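Local coordinates for protein N5-Carboxyaminoimidazole ribonucleotide synthetase (Staphylococcus aureus subsp. aureus, PDB 3ORQ) that catalyses the ATP-dependent conversion of 5-aminoimidazole ribonucleotide and bicarbonate to N5-carboxyaminoimidazole ribonucleotide in purine biosynthesis, at residues S278-I283 with S289-H294; C74-Y79 with L296-Q301; T113-L118 with V126-V131. One frame throughout, in Å; residues are numbered along the deposited sequence.

Contact 1. Residues S278-I283 with S289-H294; sequences SGHYSI and SQFDTH
Ser282 receives the first turn of helix 290-298 through its hydroxyl: the backbone N of Gln290 donates to Ser282 OG over 3.1 Å, with an N-H...O angle of 146°. That OG accepts across the contact and spends its own proton on Gly279 O of the same turn, 2.7 Å away and nearly in line with the carbonyl. Set between the backbone N and the carbonyl carbon (chi1 61°), it reaches both. Beside it, the His280 and Phe291 ring planes are 30° apart, nearly parallel but displaced so far that they hardly overlap; His280 CE1 reaches the edge of the Phe291 ring, 3.7 Å from CZ. Ile283 packs CG1 on Ser289 CB, also 3.7 Å away, and its CD1 approaches Phe291 CE2. Further out, Ser289 and Asp292 form a capping box: Ser289 OG accepts from Asp292 N at 3.2 Å, and weakly from Phe291 N, while Ser289 N gives to Asp292 OD2 from above the carboxylate plane. A salt bridge to Lys33 holds the other carboxylate oxygen, OD1. His280 also meets the His354 ring and touches helix 22-33. The chemistry implies a buried helix start, with Gln290 N taken up by Ser282 OG and Asp292 N by Ser289 OG.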
ATOM      1  N   SER A 278      -4.564  -7.203  14.862  1.00  7.94           N
ATOM      2  CA  SER A 278      -3.768  -6.286  15.678  1.00  8.50           C
ATOM      3  C   SER A 278      -2.497  -5.833  14.959  1.00  8.27           C
ATOM      4  O   SER A 278      -1.667  -5.078  15.525  1.00 10.76           O
ATOM      5  CB  SER A 278      -3.410  -6.916  17.045  1.00  7.88           C
ATOM      6  OG  SER A 278      -2.646  -8.114  16.887  1.00  9.36           O
ATOM      7  N   GLY A 279      -2.310  -6.297  13.733  1.00  7.11           N
ATOM      8  CA  GLY A 279      -1.093  -5.944  12.972  1.00  5.27           C
ATOM      9  C   GLY A 279      -1.328  -4.950  11.865  1.00  4.50           C
ATOM     10  O   GLY A 279      -0.376  -4.581  11.141  1.00  6.55           O
ATOM     11  N   HIS A 280      -2.582  -4.538  11.675  1.00  4.54           N
ATOM     12  CA  HIS A 280      -2.920  -3.688  10.522  1.00  6.25           C
ATOM     13  C   HIS A 280      -2.193  -2.349  10.524  1.00  6.48           C
ATOM     14  O   HIS A 280      -1.845  -1.846   9.422  1.00  5.33           O
ATOM     15  CB  HIS A 280      -4.403  -3.503  10.321  1.00  4.53           C
ATOM     16  CG  HIS A 280      -5.124  -4.777  10.027  1.00  7.27           C
ATOM     17  ND1 HIS A 280      -4.476  -5.921   9.626  1.00 10.88           N
ATOM     18  CD2 HIS A 280      -6.430  -5.113  10.144  1.00  8.49           C
ATOM     19  CE1 HIS A 280      -5.348  -6.902   9.485  1.00  7.47           C
ATOM     20  NE2 HIS A 280      -6.544  -6.435   9.783  1.00  8.65           N
ATOM     21  N   TYR A 281      -1.870  -1.846  11.740  1.00  4.02           N
ATOM     22  CA  TYR A 281      -1.254  -0.532  11.903  1.00  4.01           C
ATOM     23  C   TYR A 281       0.085  -0.486  11.127  1.00  5.68           C
ATOM     24  O   TYR A 281       0.556   0.601  10.706  1.00  6.15           O
ATOM     25  CB  TYR A 281      -1.018  -0.222  13.384  1.00  3.70           C
ATOM     26  CG  TYR A 281       0.141  -1.047  13.887  1.00  4.17           C
ATOM     27  CD1 TYR A 281      -0.056  -2.372  14.268  1.00  5.01           C
ATOM     28  CD2 TYR A 281       1.439  -0.559  13.826  1.00  2.00           C
ATOM     29  CE1 TYR A 281       0.995  -3.162  14.628  1.00  9.52           C
ATOM     30  CE2 TYR A 281       2.519  -1.359  14.230  1.00  3.56           C
ATOM     31  CZ  TYR A 281       2.287  -2.667  14.614  1.00  7.63           C
ATOM     32  OH  TYR A 281       3.321  -3.501  15.001  1.00  9.70           O
ATOM     33  N   SER A 282       0.721  -1.654  10.957  1.00  5.62           N
ATOM     34  CA  SER A 282       2.090  -1.718  10.402  1.00  4.42           C
ATOM     35  C   SER A 282       2.120  -1.252   8.951  1.00  3.19           C
ATOM     36  O   SER A 282       3.187  -0.917   8.381  1.00  2.00           O
ATOM     37  CB  SER A 282       2.630  -3.155  10.481  1.00  4.45           C
ATOM     38  OG  SER A 282       1.826  -4.038   9.723  1.00  7.59           O
ATOM     39  N   ILE A 283       0.950  -1.216   8.328  1.00  4.60           N
ATOM     40  CA  ILE A 283       0.903  -0.664   6.961  1.00  6.42           C
ATOM     41  C   ILE A 283       1.365   0.782   6.977  1.00  6.47           C
ATOM     42  O   ILE A 283       2.176   1.159   6.184  1.00  9.86           O
ATOM     43  CB  ILE A 283      -0.466  -0.762   6.331  1.00  5.79           C
ATOM     44  CG1 ILE A 283      -0.751  -2.202   5.969  1.00  7.64           C
ATOM     45  CG2 ILE A 283      -0.530   0.072   5.047  1.00  5.90           C
ATOM     46  CD1 ILE A 283      -2.269  -2.489   5.823  1.00  8.27           C
ATOM     47  N   SER A 289       5.064  -3.922   6.268  1.00  2.00           N
ATOM     48  CA  SER A 289       3.812  -4.311   6.928  1.00  3.97           C
ATOM     49  C   SER A 289       3.786  -5.809   7.106  1.00  2.35           C
ATOM     50  O   SER A 289       4.564  -6.510   6.497  1.00  3.74           O
ATOM     51  CB  SER A 289       2.576  -3.861   6.114  1.00  3.39           C
ATOM     52  OG  SER A 289       2.257  -4.823   5.114  1.00  2.32           O
ATOM     53  N   GLN A 290       2.844  -6.300   7.889  1.00  2.00           N
ATOM     54  CA  GLN A 290       2.772  -7.728   8.160  1.00  2.74           C
ATOM     55  C   GLN A 290       2.394  -8.500   6.915  1.00  2.00           C
ATOM     56  O   GLN A 290       2.662  -9.703   6.817  1.00  2.00           O
ATOM     57  CB  GLN A 290       1.812  -8.012   9.326  1.00  2.11           C
ATOM     58  CG  GLN A 290       0.410  -7.494   9.161  1.00  3.81           C
ATOM     59  CD  GLN A 290      -0.576  -8.096  10.143  1.00  4.13           C
ATOM     60  OE1 GLN A 290      -1.685  -7.581  10.304  1.00  9.29           O
ATOM     61  NE2 GLN A 290      -0.204  -9.198  10.768  1.00  2.24           N
ATOM     62  N   PHE A 291       1.784  -7.803   5.958  1.00  2.00           N
ATOM     63  CA  PHE A 291       1.464  -8.427   4.647  1.00  2.00           C
ATOM     64  C   PHE A 291       2.680  -8.458   3.715  1.00  2.20           C
ATOM     65  O   PHE A 291       2.873  -9.464   3.004  1.00  2.81           O
ATOM     66  CB  PHE A 291       0.253  -7.716   3.977  1.00  2.00           C
ATOM     67  CG  PHE A 291      -0.939  -7.666   4.865  1.00  2.00           C
ATOM     68  CD1 PHE A 291      -1.701  -8.821   5.077  1.00  2.00           C
ATOM     69  CD2 PHE A 291      -1.209  -6.512   5.636  1.00  2.00           C
ATOM     70  CE1 PHE A 291      -2.787  -8.808   5.956  1.00  2.00           C
ATOM     71  CE2 PHE A 291      -2.298  -6.483   6.522  1.00  2.00           C
ATOM     72  CZ  PHE A 291      -3.095  -7.626   6.671  1.00  2.00           C
ATOM     73  N   ASP A 292       3.501  -7.388   3.716  1.00  2.00           N
ATOM     74  CA  ASP A 292       4.706  -7.404   2.904  1.00  2.00           C
ATOM     75  C   ASP A 292       5.567  -8.587   3.336  1.00  2.00           C
ATOM     76  O   ASP A 292       5.964  -9.393   2.505  1.00  2.00           O
ATOM     77  CB  ASP A 292       5.529  -6.121   3.070  1.00  2.00           C
ATOM     78  CG  ASP A 292       4.773  -4.863   2.641  1.00  5.23           C
ATOM     79  OD1 ASP A 292       3.914  -4.913   1.702  1.00  2.25           O
ATOM     80  OD2 ASP A 292       5.030  -3.814   3.298  1.00  7.95           O
ATOM     81  N   THR A 293       5.871  -8.685   4.623  1.00  2.00           N
ATOM     82  CA  THR A 293       6.714  -9.786   5.079  1.00  2.00           C
ATOM     83  C   THR A 293       6.010 -11.163   4.844  1.00  2.00           C
ATOM     84  O   THR A 293       6.646 -12.153   4.612  1.00  2.38           O
ATOM     85  CB  THR A 293       7.121  -9.626   6.543  1.00  2.00           C
ATOM     86  OG1 THR A 293       5.944  -9.494   7.345  1.00  2.00           O
ATOM     87  CG2 THR A 293       7.971  -8.384   6.733  1.00  2.00           C
ATOM     88  N   HIS A 294       4.692 -11.207   4.859  1.00  2.00           N
ATOM     89  CA  HIS A 294       4.037 -12.475   4.608  1.00  2.65           C
ATOM     90  C   HIS A 294       4.374 -12.968   3.209  1.00  2.00           C
ATOM     91  O   HIS A 294       4.718 -14.149   3.018  1.00  2.74           O
ATOM     92  CB  HIS A 294       2.516 -12.356   4.755  1.00  2.00           C
ATOM     93  CG  HIS A 294       1.810 -13.682   4.711  1.00  2.22           C
ATOM     94  ND1 HIS A 294       1.748 -14.524   5.798  1.00  3.00           N
ATOM     95  CD2 HIS A 294       1.147 -14.315   3.715  1.00  2.00           C
ATOM     96  CE1 HIS A 294       1.054 -15.602   5.492  1.00  2.00           C
ATOM     97  NE2 HIS A 294       0.696 -15.517   4.228  1.00  2.00           N
TER

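Contact 2. Residues C74-Y79 with L296-Q301; sequences CDVITY and LAVTGQ
Val76 and Val298 make the close part of this contact, a strand side chain set against the last turn of a helix. Val76 CG2, anti to the backbone N, is carried over the C-terminal end of helix 290-298, where it comes to 3.5 Å from the carbonyl oxygen Val298 O. The same methyl lies 4.1 Å from Val298 CG1, and Val76 CG1 is almost as near to that group, so both branches of Val76 bear on one methyl of Val298. The two valines meet at a slant.

Two residues further along the strand the packing slackens. Thr78 comes across Val298 at about a right angle, with OG1 4.2 Å from Val298 CG2. That hydroxyl is hydrogen-bonded to Gln100 OE1 and His294 NE2, so its touch on the valine is secondary. The helix ends at Val298. Gly300, with a phi of 79°, closes it in a Schellman motif: Gly300 N bonds to Ala297 O and Gln301 N to Leu296 O, each at 2.8 Å. Past this turn Gln301 folds back, and NE2 donates to Thr299 O at 3.1 Å from above the carbonyl plane. Leu296 and Gln301 are partly exposed and pack on Pro334 and Asn331, both of the second subunit.

Strand 76-79 is an outermost strand of the parallel sheet of the preATP-grasp domain, a Rossmann-like fold, and is joined by backbone bonds to strand 14-18. Ile15 of that neighbour touches both Val76 and Thr299. The contact therefore seats the end of helix 290-298 against two adjacent strands, 14-18 and 76-79.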
ATOM      1  N   CYS A  74      -1.110 -22.071  -9.466  1.00 10.99           N
ATOM      2  CA  CYS A  74      -0.273 -21.273  -8.558  1.00 11.71           C
ATOM      3  C   CYS A  74       1.082 -21.901  -8.362  1.00  9.89           C
ATOM      4  O   CYS A  74       1.229 -23.131  -8.473  1.00  9.27           O
ATOM      5  CB  CYS A  74      -0.960 -21.142  -7.173  1.00 12.10           C
ATOM      6  SG  CYS A  74      -2.517 -20.218  -7.262  1.00 17.24           S
ATOM      7  N   ASP A  75       2.065 -21.066  -8.042  1.00  7.30           N
ATOM      8  CA  ASP A  75       3.404 -21.578  -7.726  1.00  7.37           C
ATOM      9  C   ASP A  75       3.593 -21.724  -6.219  1.00  6.19           C
ATOM     10  O   ASP A  75       4.495 -22.442  -5.758  1.00  6.97           O
ATOM     11  CB  ASP A  75       4.459 -20.641  -8.304  1.00  6.60           C
ATOM     12  CG  ASP A  75       4.326 -20.492  -9.792  1.00  6.33           C
ATOM     13  OD1 ASP A  75       4.571 -21.477 -10.512  1.00 12.21           O
ATOM     14  OD2 ASP A  75       3.940 -19.419 -10.260  1.00  4.58           O
ATOM     15  N   VAL A  76       2.761 -21.018  -5.459  1.00  4.86           N
ATOM     16  CA  VAL A  76       2.734 -21.148  -3.994  1.00  4.84           C
ATOM     17  C   VAL A  76       1.319 -20.932  -3.523  1.00  4.28           C
ATOM     18  O   VAL A  76       0.595 -20.153  -4.116  1.00  4.50           O
ATOM     19  CB  VAL A  76       3.722 -20.153  -3.283  1.00  3.29           C
ATOM     20  CG1 VAL A  76       3.308 -18.722  -3.493  1.00  2.00           C
ATOM     21  CG2 VAL A  76       3.786 -20.432  -1.818  1.00  2.00           C
ATOM     22  N   ILE A  77       0.909 -21.613  -2.464  1.00  5.55           N
ATOM     23  CA  ILE A  77      -0.447 -21.391  -1.913  1.00  4.73           C
ATOM     24  C   ILE A  77      -0.350 -21.013  -0.445  1.00  3.26           C
ATOM     25  O   ILE A  77       0.396 -21.635   0.312  1.00  4.86           O
ATOM     26  CB  ILE A  77      -1.367 -22.609  -2.091  1.00  5.67           C
ATOM     27  CG1 ILE A  77      -1.655 -22.883  -3.563  1.00  9.60           C
ATOM     28  CG2 ILE A  77      -2.675 -22.429  -1.379  1.00  7.12           C
ATOM     29  CD1 ILE A  77      -2.187 -24.253  -3.760  1.00 15.17           C
ATOM     30  N   THR A  78      -1.056 -19.951  -0.072  1.00  2.00           N
ATOM     31  CA  THR A  78      -1.149 -19.528   1.335  1.00  2.30           C
ATOM     32  C   THR A  78      -2.624 -19.398   1.684  1.00  5.08           C
ATOM     33  O   THR A  78      -3.492 -19.604   0.839  1.00  6.59           O
ATOM     34  CB  THR A  78      -0.412 -18.194   1.606  1.00  4.13           C
ATOM     35  OG1 THR A  78      -0.470 -17.869   3.009  1.00  4.70           O
ATOM     36  CG2 THR A  78      -1.002 -17.033   0.760  1.00  2.00           C
ATOM     37  N   TYR A  79      -2.923 -19.101   2.936  1.00  5.66           N
ATOM     38  CA  TYR A  79      -4.310 -19.076   3.348  1.00  5.80           C
ATOM     39  C   TYR A  79      -4.470 -17.888   4.220  1.00  7.37           C
ATOM     40  O   TYR A  79      -3.513 -17.451   4.880  1.00  6.70           O
ATOM     41  CB  TYR A  79      -4.731 -20.354   4.110  1.00  6.03           C
ATOM     42  CG  TYR A  79      -3.719 -20.847   5.100  1.00  4.39           C
ATOM     43  CD1 TYR A  79      -3.606 -20.272   6.363  1.00  3.23           C
ATOM     44  CD2 TYR A  79      -2.865 -21.895   4.782  1.00  8.79           C
ATOM     45  CE1 TYR A  79      -2.614 -20.712   7.275  1.00  3.68           C
ATOM     46  CE2 TYR A  79      -1.894 -22.373   5.726  1.00  7.85           C
ATOM     47  CZ  TYR A  79      -1.788 -21.765   6.939  1.00  2.82           C
ATOM     48  OH  TYR A  79      -0.871 -22.215   7.821  1.00  9.63           O
ATOM     49  N   LEU A 296       6.935 -11.961   1.302  1.00  2.00           N
ATOM     50  CA  LEU A 296       8.373 -12.207   1.220  1.00  2.00           C
ATOM     51  C   LEU A 296       8.671 -13.630   1.687  1.00  2.00           C
ATOM     52  O   LEU A 296       9.390 -14.368   1.011  1.00  2.00           O
ATOM     53  CB  LEU A 296       9.165 -11.178   2.064  1.00  2.00           C
ATOM     54  CG  LEU A 296       9.333  -9.766   1.494  1.00  2.00           C
ATOM     55  CD1 LEU A 296      10.001  -8.925   2.551  1.00  2.00           C
ATOM     56  CD2 LEU A 296      10.129  -9.762   0.133  1.00  2.00           C
ATOM     57  N   ALA A 297       8.099 -13.975   2.833  1.00  2.00           N
ATOM     58  CA  ALA A 297       8.290 -15.273   3.490  1.00  2.00           C
ATOM     59  C   ALA A 297       7.838 -16.425   2.615  1.00  2.00           C
ATOM     60  O   ALA A 297       8.575 -17.337   2.268  1.00  3.42           O
ATOM     61  CB  ALA A 297       7.505 -15.284   4.790  1.00  2.00           C
ATOM     62  N   VAL A 298       6.594 -16.330   2.218  1.00  2.34           N
ATOM     63  CA  VAL A 298       5.919 -17.388   1.500  1.00  2.07           C
ATOM     64  C   VAL A 298       6.536 -17.604   0.121  1.00  4.85           C
ATOM     65  O   VAL A 298       6.526 -18.743  -0.396  1.00  6.03           O
ATOM     66  CB  VAL A 298       4.419 -16.996   1.532  1.00  4.84           C
ATOM     67  CG1 VAL A 298       3.757 -16.829   0.180  1.00  2.00           C
ATOM     68  CG2 VAL A 298       3.690 -17.762   2.608  1.00  2.00           C
ATOM     69  N   THR A 299       7.079 -16.536  -0.491  1.00  2.37           N
ATOM     70  CA  THR A 299       7.720 -16.675  -1.811  1.00  2.00           C
ATOM     71  C   THR A 299       9.199 -17.021  -1.637  1.00  2.56           C
ATOM     72  O   THR A 299       9.948 -17.125  -2.626  1.00  2.00           O
ATOM     73  CB  THR A 299       7.584 -15.390  -2.687  1.00  3.42           C
ATOM     74  OG1 THR A 299       8.169 -14.256  -1.991  1.00  2.00           O
ATOM     75  CG2 THR A 299       6.076 -15.088  -3.004  1.00  2.00           C
ATOM     76  N   GLY A 300       9.612 -17.206  -0.380  1.00  2.08           N
ATOM     77  CA  GLY A 300      10.953 -17.741  -0.072  1.00  3.76           C
ATOM     78  C   GLY A 300      12.076 -16.696  -0.174  1.00  5.49           C
ATOM     79  O   GLY A 300      13.222 -17.075  -0.340  1.00  4.84           O
ATOM     80  N   GLN A 301      11.735 -15.398  -0.072  1.00  4.02           N
ATOM     81  CA  GLN A 301      12.736 -14.322  -0.112  1.00  5.98           C
ATOM     82  C   GLN A 301      13.371 -14.121   1.262  1.00  5.00           C
ATOM     83  O   GLN A 301      12.861 -14.604   2.260  1.00  8.33           O
ATOM     84  CB  GLN A 301      12.098 -12.994  -0.542  1.00  5.34           C
ATOM     85  CG  GLN A 301      11.141 -13.058  -1.800  1.00  4.99           C
ATOM     86  CD  GLN A 301      11.854 -13.461  -3.011  1.00  9.78           C
ATOM     87  OE1 GLN A 301      12.724 -12.741  -3.497  1.00 16.71           O
ATOM     88  NE2 GLN A 301      11.533 -14.641  -3.519  1.00 15.55           N
TER

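Contact 3. Residues T113-L118 with V126-V131; sequences TEKETL and VPFISV
Lys115 and Phe128 join helix 111-120 to strand 128-131, an outermost strand of the four-stranded antiparallel sheet in the ATP-grasp fold. The main interaction is CH-pi: Lys115 CB stands over the centre of the Phe128 ring, 3.6 Å from the centroid and only 4° off the ring normal. Phe128 CG sits between the backbone N and the carbonyl carbon (chi1 72°), which turns the ring broadside to the helix.

Apolar packing adds to this. The lysine chain runs past the phenylalanine in the opposite direction, and its CD reaches Phe128 CB at 3.7 Å. A van der Waals approach of another kind is made at the other end of the ring, where Phe128 CZ comes within 3.9 Å of Glu116 N. Glu116, an exposed residue, adds only a loose approach of its CG to Phe128 CZ.

The charged interaction lies beyond the two segments. Lys115 NZ forms a salt bridge with OE1 of Glu186, assigned to the ATP site, as is nearby Lys151. Val126, on the approach to the strand, lies about 4 Å from bound ADP by its side chain. Bent at its last torsion (chi4 -55°), Lys115 brings NZ to 4.1 Å from Val126 CG1.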
ATOM      1  N   THR A 113      -6.509 -28.608  21.402  1.00 26.81           N
ATOM      2  CA  THR A 113      -5.214 -29.003  20.837  1.00 27.90           C
ATOM      3  C   THR A 113      -4.235 -27.841  20.945  1.00 24.83           C
ATOM      4  O   THR A 113      -3.053 -28.033  21.226  1.00 24.88           O
ATOM      5  CB  THR A 113      -5.386 -29.546  19.401  1.00 30.34           C
ATOM      6  OG1 THR A 113      -6.218 -30.715  19.467  1.00 35.07           O
ATOM      7  CG2 THR A 113      -4.076 -29.952  18.806  1.00 30.71           C
ATOM      8  N   GLU A 114      -4.760 -26.633  20.787  1.00 23.16           N
ATOM      9  CA  GLU A 114      -3.979 -25.408  20.913  1.00 23.04           C
ATOM     10  C   GLU A 114      -3.429 -25.232  22.327  1.00 22.90           C
ATOM     11  O   GLU A 114      -2.242 -24.930  22.510  1.00 22.72           O
ATOM     12  CB  GLU A 114      -4.830 -24.208  20.538  1.00 22.70           C
ATOM     13  CG  GLU A 114      -4.174 -22.854  20.751  1.00 24.41           C
ATOM     14  CD  GLU A 114      -4.959 -21.721  20.091  1.00 29.74           C
ATOM     15  OE1 GLU A 114      -6.209 -21.729  20.133  1.00 31.24           O
ATOM     16  OE2 GLU A 114      -4.328 -20.813  19.517  1.00 33.60           O
ATOM     17  N   LYS A 115      -4.295 -25.417  23.324  1.00 23.34           N
ATOM     18  CA  LYS A 115      -3.888 -25.315  24.720  1.00 22.94           C
ATOM     19  C   LYS A 115      -2.889 -26.401  25.085  1.00 22.59           C
ATOM     20  O   LYS A 115      -1.862 -26.093  25.677  1.00 23.73           O
ATOM     21  CB  LYS A 115      -5.085 -25.282  25.680  1.00 22.46           C
ATOM     22  CG  LYS A 115      -5.794 -23.931  25.707  1.00 22.64           C
ATOM     23  CD  LYS A 115      -7.161 -24.009  26.378  1.00 25.09           C
ATOM     24  CE  LYS A 115      -8.022 -22.787  25.991  1.00 23.69           C
ATOM     25  NZ  LYS A 115      -7.322 -21.513  26.315  1.00 23.34           N
ATOM     26  N   GLU A 116      -3.165 -27.642  24.694  1.00 22.50           N
ATOM     27  CA  GLU A 116      -2.270 -28.766  24.986  1.00 24.20           C
ATOM     28  C   GLU A 116      -0.875 -28.483  24.449  1.00 25.01           C
ATOM     29  O   GLU A 116       0.118 -28.603  25.176  1.00 22.52           O
ATOM     30  CB  GLU A 116      -2.795 -30.060  24.369  1.00 25.83           C
ATOM     31  CG  GLU A 116      -3.925 -30.738  25.145  1.00 30.82           C
ATOM     32  CD  GLU A 116      -4.483 -31.973  24.428  1.00 36.29           C
ATOM     33  OE1 GLU A 116      -4.242 -32.121  23.204  1.00 36.15           O
ATOM     34  OE2 GLU A 116      -5.171 -32.793  25.086  1.00 40.00           O
ATOM     35  N   THR A 117      -0.816 -28.055  23.181  1.00 23.77           N
ATOM     36  CA  THR A 117       0.457 -27.813  22.527  1.00 23.90           C
ATOM     37  C   THR A 117       1.257 -26.747  23.267  1.00 25.67           C
ATOM     38  O   THR A 117       2.468 -26.907  23.503  1.00 26.34           O
ATOM     39  CB  THR A 117       0.268 -27.377  21.059  1.00 23.27           C
ATOM     40  OG1 THR A 117      -0.460 -28.386  20.357  1.00 24.47           O
ATOM     41  CG2 THR A 117       1.614 -27.169  20.386  1.00 21.02           C
ATOM     42  N   LEU A 118       0.576 -25.666  23.637  1.00 24.49           N
ATOM     43  CA  LEU A 118       1.239 -24.575  24.339  1.00 23.79           C
ATOM     44  C   LEU A 118       1.856 -25.054  25.669  1.00 24.38           C
ATOM     45  O   LEU A 118       3.038 -24.814  25.948  1.00 24.45           O
ATOM     46  CB  LEU A 118       0.259 -23.421  24.554  1.00 23.42           C
ATOM     47  CG  LEU A 118      -0.329 -22.687  23.344  1.00 19.03           C
ATOM     48  CD1 LEU A 118      -1.373 -21.609  23.771  1.00 13.15           C
ATOM     49  CD2 LEU A 118       0.785 -22.079  22.488  1.00 17.89           C
ATOM     50  N   VAL A 126      -2.933 -20.414  30.524  1.00 34.49           N
ATOM     51  CA  VAL A 126      -3.959 -20.340  31.546  1.00 33.79           C
ATOM     52  C   VAL A 126      -4.439 -21.752  31.837  1.00 34.99           C
ATOM     53  O   VAL A 126      -4.739 -22.504  30.909  1.00 35.81           O
ATOM     54  CB  VAL A 126      -5.139 -19.448  31.111  1.00 34.80           C
ATOM     55  CG1 VAL A 126      -5.714 -19.912  29.789  1.00 36.24           C
ATOM     56  CG2 VAL A 126      -6.229 -19.428  32.172  1.00 34.80           C
ATOM     57  N   PRO A 127      -4.497 -22.129  33.135  1.00 33.83           N
ATOM     58  CA  PRO A 127      -4.900 -23.491  33.488  1.00 34.53           C
ATOM     59  C   PRO A 127      -6.232 -23.841  32.837  1.00 34.26           C
ATOM     60  O   PRO A 127      -7.164 -23.017  32.828  1.00 34.88           O
ATOM     61  CB  PRO A 127      -5.003 -23.441  35.019  1.00 35.74           C
ATOM     62  CG  PRO A 127      -3.961 -22.393  35.414  1.00 36.30           C
ATOM     63  CD  PRO A 127      -3.951 -21.376  34.284  1.00 33.63           C
ATOM     64  N   PHE A 128      -6.327 -25.052  32.294  1.00 32.90           N
ATOM     65  CA  PHE A 128      -7.433 -25.356  31.381  1.00 32.76           C
ATOM     66  C   PHE A 128      -7.824 -26.798  31.517  1.00 34.03           C
ATOM     67  O   PHE A 128      -6.993 -27.622  31.902  1.00 36.41           O
ATOM     68  CB  PHE A 128      -7.016 -25.071  29.898  1.00 30.19           C
ATOM     69  CG  PHE A 128      -6.022 -26.079  29.345  1.00 26.25           C
ATOM     70  CD1 PHE A 128      -4.652 -25.845  29.430  1.00 24.25           C
ATOM     71  CD2 PHE A 128      -6.462 -27.275  28.782  1.00 23.62           C
ATOM     72  CE1 PHE A 128      -3.737 -26.783  28.945  1.00 24.82           C
ATOM     73  CE2 PHE A 128      -5.572 -28.227  28.322  1.00 24.69           C
ATOM     74  CZ  PHE A 128      -4.201 -27.986  28.395  1.00 26.71           C
ATOM     75  N   ILE A 129      -9.076 -27.099  31.171  1.00 34.85           N
ATOM     76  CA  ILE A 129      -9.593 -28.481  31.127  1.00 36.62           C
ATOM     77  C   ILE A 129     -10.644 -28.661  30.016  1.00 36.19           C
ATOM     78  O   ILE A 129     -11.416 -27.742  29.735  1.00 35.15           O
ATOM     79  CB  ILE A 129     -10.146 -28.946  32.513  1.00 36.28           C
ATOM     80  CG1 ILE A 129     -10.379 -30.464  32.544  1.00 39.69           C
ATOM     81  CG2 ILE A 129     -11.408 -28.195  32.875  1.00 34.71           C
ATOM     82  CD1 ILE A 129      -9.209 -31.291  32.001  1.00 40.93           C
ATOM     83  N   SER A 130     -10.640 -29.829  29.368  1.00 36.59           N
ATOM     84  CA  SER A 130     -11.643 -30.133  28.340  1.00 37.90           C
ATOM     85  C   SER A 130     -12.988 -30.529  28.940  1.00 39.84           C
ATOM     86  O   SER A 130     -13.058 -31.272  29.928  1.00 41.85           O
ATOM     87  CB  SER A 130     -11.152 -31.199  27.352  1.00 37.18           C
ATOM     88  OG  SER A 130     -11.126 -32.500  27.906  1.00 36.56           O
ATOM     89  N   VAL A 131     -14.049 -29.995  28.346  1.00 41.32           N
ATOM     90  CA  VAL A 131     -15.422 -30.288  28.757  1.00 43.79           C
ATOM     91  C   VAL A 131     -16.334 -30.512  27.548  1.00 45.47           C
ATOM     92  O   VAL A 131     -16.795 -29.555  26.916  1.00 45.19           O
ATOM     93  CB  VAL A 131     -16.003 -29.193  29.718  1.00 38.00           C
ATOM     94  CG1 VAL A 131     -15.196 -27.926  29.681  1.00 36.74           C
ATOM     95  CG2 VAL A 131     -17.463 -28.896  29.422  1.00 38.35           C
TER

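In the fold
From the N terminus, strand 76-79 of the preATP-grasp domain is the first segment met, and its partner comes only after 216 intervening residues, at the end of helix 290-298. Within that long loop of contact 2 lie both other contacts. Contact 3 closes first, bringing helix 111-120 onto strand 128-131 over a short connection; contact 1 follows, again a short closure, at the start of helix 290-298. The two are in series, on opposite sides of the chain's centre, about 29 Å apart between centres. Contacts 1 and 2 share helix 290-298, one at each end, and meet along it. That helix thus ties the ATP-grasp region to the Rossmann-like sheet, while contact 3 stands apart beside the nucleotide.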